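Local atomic coordinates of sugar ABC transporter (Sugar-binding protein) (PDB entry 4YO7), a protein that binds myo-inositol between its two lobes and probably delivers it, as a solute-binding protein, to an ABC-type sugar importer. Residues A[261-266]-A[277-282]; A[185-190]-A[233-238]. One frame throughout, in Å; residues are numbered along the deposited sequence.

How the contacts relate
From the N terminus the chain first enters contact 2, where helix 181-195 meets the end of strand 231-234 and the start of helix 237-249; this closes a long loop that includes strand 200-207 and helix 212-224. Contact 1 follows in series, neither nested in contact 2 nor crossing it: residues 261-266, beyond strand 257-259, pair with 277-282 and close a short loop made mostly of helix 265-272. The two contacts touch through Asp-237, whose OD1 lies 2.7 Å from Thr-279 OG1. Together they bring helix 181-195, the ends of strands 231-234 and 257-259 and the segment 277-282 of one lobe up to the bound myo-inositol, which both contacts hold.

Contact 1: residues A[261-266]-A[277-282]; sequences IDATPA and DVTVFQ. With INS (1,2,3,4,5,6-hexahydroxy-cyclohexane), chain F.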
loop_
_atom_site.group_PDB
_atom_site.type_symbol
_atom_site.label_atom_id
_atom_site.label_comp_id
_atom_site.label_asym_id
_atom_site.label_seq_id
_atom_site.Cartn_x
_atom_site.Cartn_y
_atom_site.Cartn_z
ATOM N N ILE A 261 -1.158 1.439 -8.990
ATOM C CA ILE A 261 -0.283 0.542 -8.227
ATOM C C ILE A 261 -1.162 -0.272 -7.300
ATOM O O ILE A 261 -2.080 0.285 -6.706
ATOM C CB ILE A 261 0.803 1.331 -7.401
ATOM C CG1 ILE A 261 1.811 1.979 -8.371
ATOM C CG2 ILE A 261 1.528 0.428 -6.382
ATOM C CD1 ILE A 261 2.738 3.000 -7.751
ATOM N N ASP A 262 -0.856 -1.574 -7.252
ATOM C CA ASP A 262 -1.355 -2.602 -6.319
ATOM C C ASP A 262 -1.652 -3.899 -7.083
ATOM O O ASP A 262 -1.424 -4.980 -6.574
ATOM C CB ASP A 262 -2.627 -2.200 -5.563
ATOM C CG ASP A 262 -2.375 -1.251 -4.382
ATOM O OD1 ASP A 262 -3.352 -0.592 -3.980
ATOM O OD2 ASP A 262 -1.228 -1.154 -3.870
ATOM N N ALA A 263 -2.201 -3.766 -8.292
ATOM C CA ALA A 263 -2.702 -4.896 -9.085
ATOM C C ALA A 263 -3.778 -5.659 -8.312
ATOM O O ALA A 263 -3.759 -6.896 -8.230
ATOM C CB ALA A 263 -1.574 -5.835 -9.499
ATOM N N THR A 264 -4.725 -4.915 -7.759
ATOM C CA THR A 264 -5.890 -5.539 -7.140
ATOM C C THR A 264 -6.730 -6.252 -8.200
ATOM O O THR A 264 -6.603 -5.992 -9.397
ATOM C CB THR A 264 -6.802 -4.528 -6.445
ATOM O OG1 THR A 264 -7.250 -3.574 -7.412
ATOM C CG2 THR A 264 -6.090 -3.826 -5.301
ATOM N N PRO A 265 -7.603 -7.161 -7.755
ATOM C CA PRO A 265 -8.468 -7.780 -8.756
ATOM C C PRO A 265 -9.301 -6.779 -9.558
ATOM O O PRO A 265 -9.478 -6.985 -10.760
ATOM C CB PRO A 265 -9.351 -8.697 -7.906
ATOM C CG PRO A 265 -8.440 -9.153 -6.817
ATOM C CD PRO A 265 -7.633 -7.897 -6.477
ATOM N N ALA A 266 -9.799 -5.725 -8.913
ATOM C CA ALA A 266 -10.534 -4.681 -9.618
ATOM C C ALA A 266 -9.667 -4.059 -10.708
ATOM O O ALA A 266 -10.142 -3.788 -11.790
ATOM C CB ALA A 266 -11.013 -3.608 -8.651
ATOM N N ASP A 277 -3.837 0.873 -18.316
ATOM C CA ASP A 277 -2.652 0.540 -19.118
ATOM C C ASP A 277 -1.526 -0.107 -18.327
ATOM O O ASP A 277 -0.816 -0.961 -18.860
ATOM C CB ASP A 277 -2.113 1.798 -19.803
ATOM C CG ASP A 277 -3.138 2.429 -20.729
ATOM O OD1 ASP A 277 -3.281 1.939 -21.864
ATOM O OD2 ASP A 277 -3.822 3.378 -20.305
ATOM N N VAL A 278 -1.366 0.311 -17.074
ATOM C CA VAL A 278 -0.229 -0.072 -16.252
ATOM C C VAL A 278 -0.684 -0.239 -14.825
ATOM O O VAL A 278 -1.453 0.580 -14.327
ATOM C CB VAL A 278 0.886 1.001 -16.302
ATOM C CG1 VAL A 278 2.060 0.623 -15.384
ATOM C CG2 VAL A 278 1.366 1.245 -17.720
ATOM N N THR A 279 -0.242 -1.298 -14.157
ATOM C CA THR A 279 -0.266 -1.284 -12.714
ATOM C C THR A 279 0.953 -2.030 -12.224
ATOM O O THR A 279 1.820 -2.416 -13.009
ATOM C CB THR A 279 -1.607 -1.851 -12.131
ATOM O OG1 THR A 279 -1.608 -1.723 -10.702
ATOM C CG2 THR A 279 -1.849 -3.295 -12.482
ATOM N N VAL A 280 1.054 -2.150 -10.911
ATOM C CA VAL A 280 2.214 -2.734 -10.281
ATOM C C VAL A 280 1.746 -3.615 -9.134
ATOM O O VAL A 280 1.133 -3.137 -8.189
ATOM C CB VAL A 280 3.187 -1.661 -9.761
ATOM C CG1 VAL A 280 4.434 -2.321 -9.158
ATOM C CG2 VAL A 280 3.578 -0.685 -10.871
ATOM N N PHE A 281 2.040 -4.918 -9.231
ATOM C CA PHE A 281 1.608 -5.869 -8.217
ATOM C C PHE A 281 2.290 -5.635 -6.887
ATOM O O PHE A 281 3.517 -5.607 -6.808
ATOM C CB PHE A 281 1.878 -7.293 -8.715
ATOM C CG PHE A 281 1.601 -8.379 -7.698
ATOM C CD1 PHE A 281 0.302 -8.725 -7.362
ATOM C CD2 PHE A 281 2.651 -9.094 -7.120
ATOM C CE1 PHE A 281 0.059 -9.736 -6.438
ATOM C CE2 PHE A 281 2.405 -10.103 -6.211
ATOM C CZ PHE A 281 1.114 -10.424 -5.878
ATOM N N GLN A 282 1.457 -5.467 -5.850
ATOM C CA GLN A 282 1.878 -5.476 -4.460
ATOM C C GLN A 282 1.244 -6.712 -3.826
ATOM O O GLN A 282 0.045 -6.945 -3.938
ATOM C CB GLN A 282 1.456 -4.199 -3.715
ATOM C CG GLN A 282 2.191 -4.071 -2.397
ATOM C CD GLN A 282 1.829 -2.914 -1.513
ATOM O OE1 GLN A 282 2.420 -2.773 -0.449
ATOM N NE2 GLN A 282 0.859 -2.107 -1.900
HETATM C C1 INS F . -2.865 1.745 1.478
HETATM C C2 INS F . -3.768 1.362 0.311
HETATM C C3 INS F . -2.959 1.443 -0.984
HETATM C C4 INS F . -1.747 0.506 -0.944
HETATM C C5 INS F . -0.866 0.870 0.269
HETATM C C6 INS F . -1.682 0.794 1.551
HETATM O O1 INS F . -3.592 1.657 2.735
HETATM O O2 INS F . -4.205 0.021 0.521
HETATM O O3 INS F . -3.867 1.074 -2.064
HETATM O O4 INS F . -0.953 0.689 -2.126
HETATM O O5 INS F . 0.198 -0.094 0.357
HETATM O O6 INS F . -0.811 1.223 2.669
#
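With CG anti to the carbonyl carbon (chi1 -78°), the carboxylate of Asp-262 swings round to lie beside the amide of Gln-282, whose own chain is extended from a CG anti to the backbone N (chi1 -166°). The two side chains run side by side toward the bound myo-inositol, their flat ends turned 29° apart. Asp-262 grips two neighbouring hydroxyls, taking hydrogen bonds from O3 on OD1 and from O4 on OD2 at 2.6 Å each. Gln-282 NE2 donates to O5 of the ligand at 3.1 Å and, more weakly, to Asp-262 OD2, so this one amide links carboxylate and ligand, while its OE1 is held by Gln-287.

Behind the ligand the backbones meet in a single beta bridge between Asp-262 and Phe-281. Asp-262 N donates to Val-280 O over 2.7 Å, and Gln-282 N reaches Asp-262 O at 3.0 Å, nearly straight but from above the carbonyl plane. Thr-279 OG1 accepts from Ala-263 N at 3.2 Å and is also hydrogen-bonded to Asp-237. A valine here would probably leave Asp-237 OD1 without its hydroxyl mate and Ala-263 N with only its weak bond to Asp-237 OD2. Apolar contacts flank these bonds: Ala-263 CB sits at the edge of the Phe-281 ring, 3.8 Å from Phe-281 CB, and Ile-261 CG1 lies alongside Val-280 CG2.

Thr-264 N-caps helix 265-272 through a bond from Ala-267 N to its OG1. Strand 279-281 pairs antiparallel with 312-314, helix 150-164 packs against Ile-261 and Val-278, and Phe-58 of helix 57-70 touches Asp-262 and Gln-282.

Contact 2: residues A[185-190]-A[233-238]; sequences MRTEGN and VANNDE. With INS (1,2,3,4,5,6-hexahydroxy-cyclohexane), chain F.
Arg-186 reaches from its helix past Asn-235 to the bound myo-inositol, its chain extended from CG to NE, and presents the edge of its guanidinium to the ligand. NH1 and NH2 both donate to the same hydroxyl, O4, at 2.8 Å and 2.9 Å, so the fork holds that oxygen near the guanidinium plane. NH1 also makes a weak, strongly bent bond of 2.7 Å to Asn-235 O, which lies oblique to the group. NH2 has a further partner in Tyr-311 OH. The several bonds at the guanidinium are likely to limit its rotation.

Nearer the helix, the side chain of Asn-235 lies roughly perpendicular to that of Thr-187. Asn-235 ND2 donates to Thr-187 OG1 over 3.0 Å, with the hydroxyl oxygen almost in the amide plane and the bond fairly straight at 161°. The same ND2 rests against Arg-186 CB, while Asn-235 OD1 takes the N-H of Gly-176 and Thr-187 OG1 is hydrogen-bonded to Asp-175. Further along the helix, the side chains of Asn-190 and Val-233 run antiparallel alongside one another, and Val-233 CG1 packs against the end of the Asn-190 side chain.

Asn-236 turns its amide to the ligand instead: CG sits between the backbone N and the carbonyl carbon (chi1 80°), and ND2 donates to O3 at 2.9 Å along a nearly straight line. Its OD1 N-caps helix 237-249 through Met-239 N. Ligand-binding residues in the loops at the carboxyl ends of parallel strands and near the starts of the helices that follow are characteristic of the cleft in periplasmic binding proteins.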
loop_
_atom_site.group_PDB
_atom_site.type_symbol
_atom_site.label_atom_id
_atom_site.label_comp_id
_atom_site.label_asym_id
_atom_site.label_seq_id
_atom_site.Cartn_x
_atom_site.Cartn_y
_atom_site.Cartn_z
HETATM N N MSE A 185 6.837 8.521 -1.575
HETATM C CA MSE A 185 7.890 7.831 -2.291
HETATM C C MSE A 185 7.437 7.260 -3.632
HETATM O O MSE A 185 8.246 7.172 -4.557
HETATM C CB MSE A 185 8.511 6.745 -1.401
HETATM C CG MSE A 185 9.252 7.345 -0.214
HETATM SE SE MSE A 185 10.794 8.448 -0.789
HETATM C CE MSE A 185 12.059 7.040 -1.115
ATOM N N ARG A 186 6.155 6.934 -3.800
ATOM C CA ARG A 186 5.678 6.566 -5.139
ATOM C C ARG A 186 5.781 7.769 -6.064
ATOM O O ARG A 186 6.297 7.675 -7.183
ATOM C CB ARG A 186 4.250 6.020 -5.092
ATOM C CG ARG A 186 4.221 4.622 -4.571
ATOM C CD ARG A 186 2.814 4.137 -4.304
ATOM N NE ARG A 186 2.834 2.794 -3.749
ATOM C CZ ARG A 186 1.779 2.206 -3.197
ATOM N NH1 ARG A 186 0.617 2.843 -3.129
ATOM N NH2 ARG A 186 1.889 0.992 -2.702
ATOM N N THR A 187 5.333 8.920 -5.587
ATOM C CA THR A 187 5.444 10.131 -6.377
ATOM C C THR A 187 6.884 10.528 -6.627
ATOM O O THR A 187 7.190 10.997 -7.713
ATOM C CB THR A 187 4.666 11.262 -5.701
ATOM O OG1 THR A 187 3.295 10.923 -5.781
ATOM C CG2 THR A 187 4.855 12.627 -6.395
ATOM N N GLU A 188 7.764 10.315 -5.652
ATOM C CA GLU A 188 9.181 10.602 -5.857
ATOM C C GLU A 188 9.757 9.696 -6.958
ATOM O O GLU A 188 10.516 10.168 -7.822
ATOM C CB GLU A 188 9.977 10.461 -4.554
ATOM C CG GLU A 188 11.498 10.562 -4.751
ATOM C CD GLU A 188 11.967 11.940 -5.191
ATOM O OE1 GLU A 188 11.186 12.925 -5.090
ATOM O OE2 GLU A 188 13.141 12.037 -5.632
ATOM N N GLY A 189 9.365 8.429 -6.970
ATOM C CA GLY A 189 9.815 7.513 -8.005
ATOM C C GLY A 189 9.295 7.964 -9.361
ATOM O O GLY A 189 10.026 7.945 -10.349
ATOM N N ASN A 190 8.024 8.356 -9.411
ATOM C CA ASN A 190 7.477 8.899 -10.656
ATOM C C ASN A 190 8.335 10.069 -11.144
ATOM O O ASN A 190 8.738 10.138 -12.310
ATOM C CB ASN A 190 6.056 9.419 -10.499
ATOM C CG ASN A 190 5.023 8.333 -10.259
ATOM O OD1 ASN A 190 5.227 7.132 -10.514
ATOM N ND2 ASN A 190 3.872 8.768 -9.809
ATOM N N VAL A 233 -1.216 9.265 -13.702
ATOM C CA VAL A 233 -0.376 8.314 -13.002
ATOM C C VAL A 233 -0.711 8.419 -11.519
ATOM O O VAL A 233 -0.465 9.449 -10.888
ATOM C CB VAL A 233 1.122 8.586 -13.285
ATOM C CG1 VAL A 233 1.972 7.564 -12.609
ATOM C CG2 VAL A 233 1.374 8.549 -14.785
ATOM N N ALA A 234 -1.302 7.358 -10.985
ATOM C CA ALA A 234 -1.868 7.389 -9.636
ATOM C C ALA A 234 -1.079 6.534 -8.677
ATOM O O ALA A 234 -0.640 5.441 -9.022
ATOM C CB ALA A 234 -3.310 6.925 -9.670
ATOM N N ASN A 235 -0.919 7.023 -7.453
ATOM C CA ASN A 235 -0.235 6.275 -6.414
ATOM C C ASN A 235 -0.918 4.929 -6.054
ATOM O O ASN A 235 -0.287 4.092 -5.380
ATOM C CB ASN A 235 -0.137 7.089 -5.112
ATOM C CG ASN A 235 0.888 8.235 -5.114
ATOM O OD1 ASN A 235 0.949 8.980 -4.109
ATOM N ND2 ASN A 235 1.681 8.401 -6.171
ATOM N N ASN A 236 -2.213 4.747 -6.359
ATOM C CA ASN A 236 -2.793 3.413 -6.240
ATOM C C ASN A 236 -3.890 3.154 -7.246
ATOM O O ASN A 236 -4.340 4.049 -7.965
ATOM C CB ASN A 236 -3.309 3.138 -4.803
ATOM C CG ASN A 236 -4.682 3.740 -4.490
ATOM O OD1 ASN A 236 -5.164 4.667 -5.140
ATOM N ND2 ASN A 236 -5.307 3.206 -3.429
ATOM N N ASP A 237 -4.300 1.902 -7.299
ATOM C CA ASP A 237 -5.283 1.474 -8.281
ATOM C C ASP A 237 -6.655 2.086 -8.060
ATOM O O ASP A 237 -7.343 2.405 -9.037
ATOM C CB ASP A 237 -5.423 -0.064 -8.279
ATOM C CG ASP A 237 -4.263 -0.773 -8.952
ATOM O OD1 ASP A 237 -3.593 -0.166 -9.828
ATOM O OD2 ASP A 237 -4.036 -1.970 -8.638
ATOM N N GLU A 238 -7.068 2.260 -6.806
ATOM C CA GLU A 238 -8.395 2.820 -6.565
ATOM C C GLU A 238 -8.532 4.197 -7.212
ATOM O O GLU A 238 -9.537 4.480 -7.861
ATOM C CB GLU A 238 -8.700 2.907 -5.071
ATOM C CG GLU A 238 -9.092 1.581 -4.469
ATOM C CD GLU A 238 -10.375 1.000 -5.111
ATOM O OE1 GLU A 238 -11.449 1.596 -4.923
ATOM O OE2 GLU A 238 -10.307 -0.040 -5.810
HETATM C C1 INS F . -2.865 1.745 1.478
HETATM C C2 INS F . -3.768 1.362 0.311
HETATM C C3 INS F . -2.959 1.443 -0.984
HETATM C C4 INS F . -1.747 0.506 -0.944
HETATM C C5 INS F . -0.866 0.870 0.269
HETATM C C6 INS F . -1.682 0.794 1.551
HETATM O O1 INS F . -3.592 1.657 2.735
HETATM O O2 INS F . -4.205 0.021 0.521
HETATM O O3 INS F . -3.867 1.074 -2.064
HETATM O O4 INS F . -0.953 0.689 -2.126
HETATM O O5 INS F . 0.198 -0.094 0.357
HETATM O O6 INS F . -0.811 1.223 2.669
#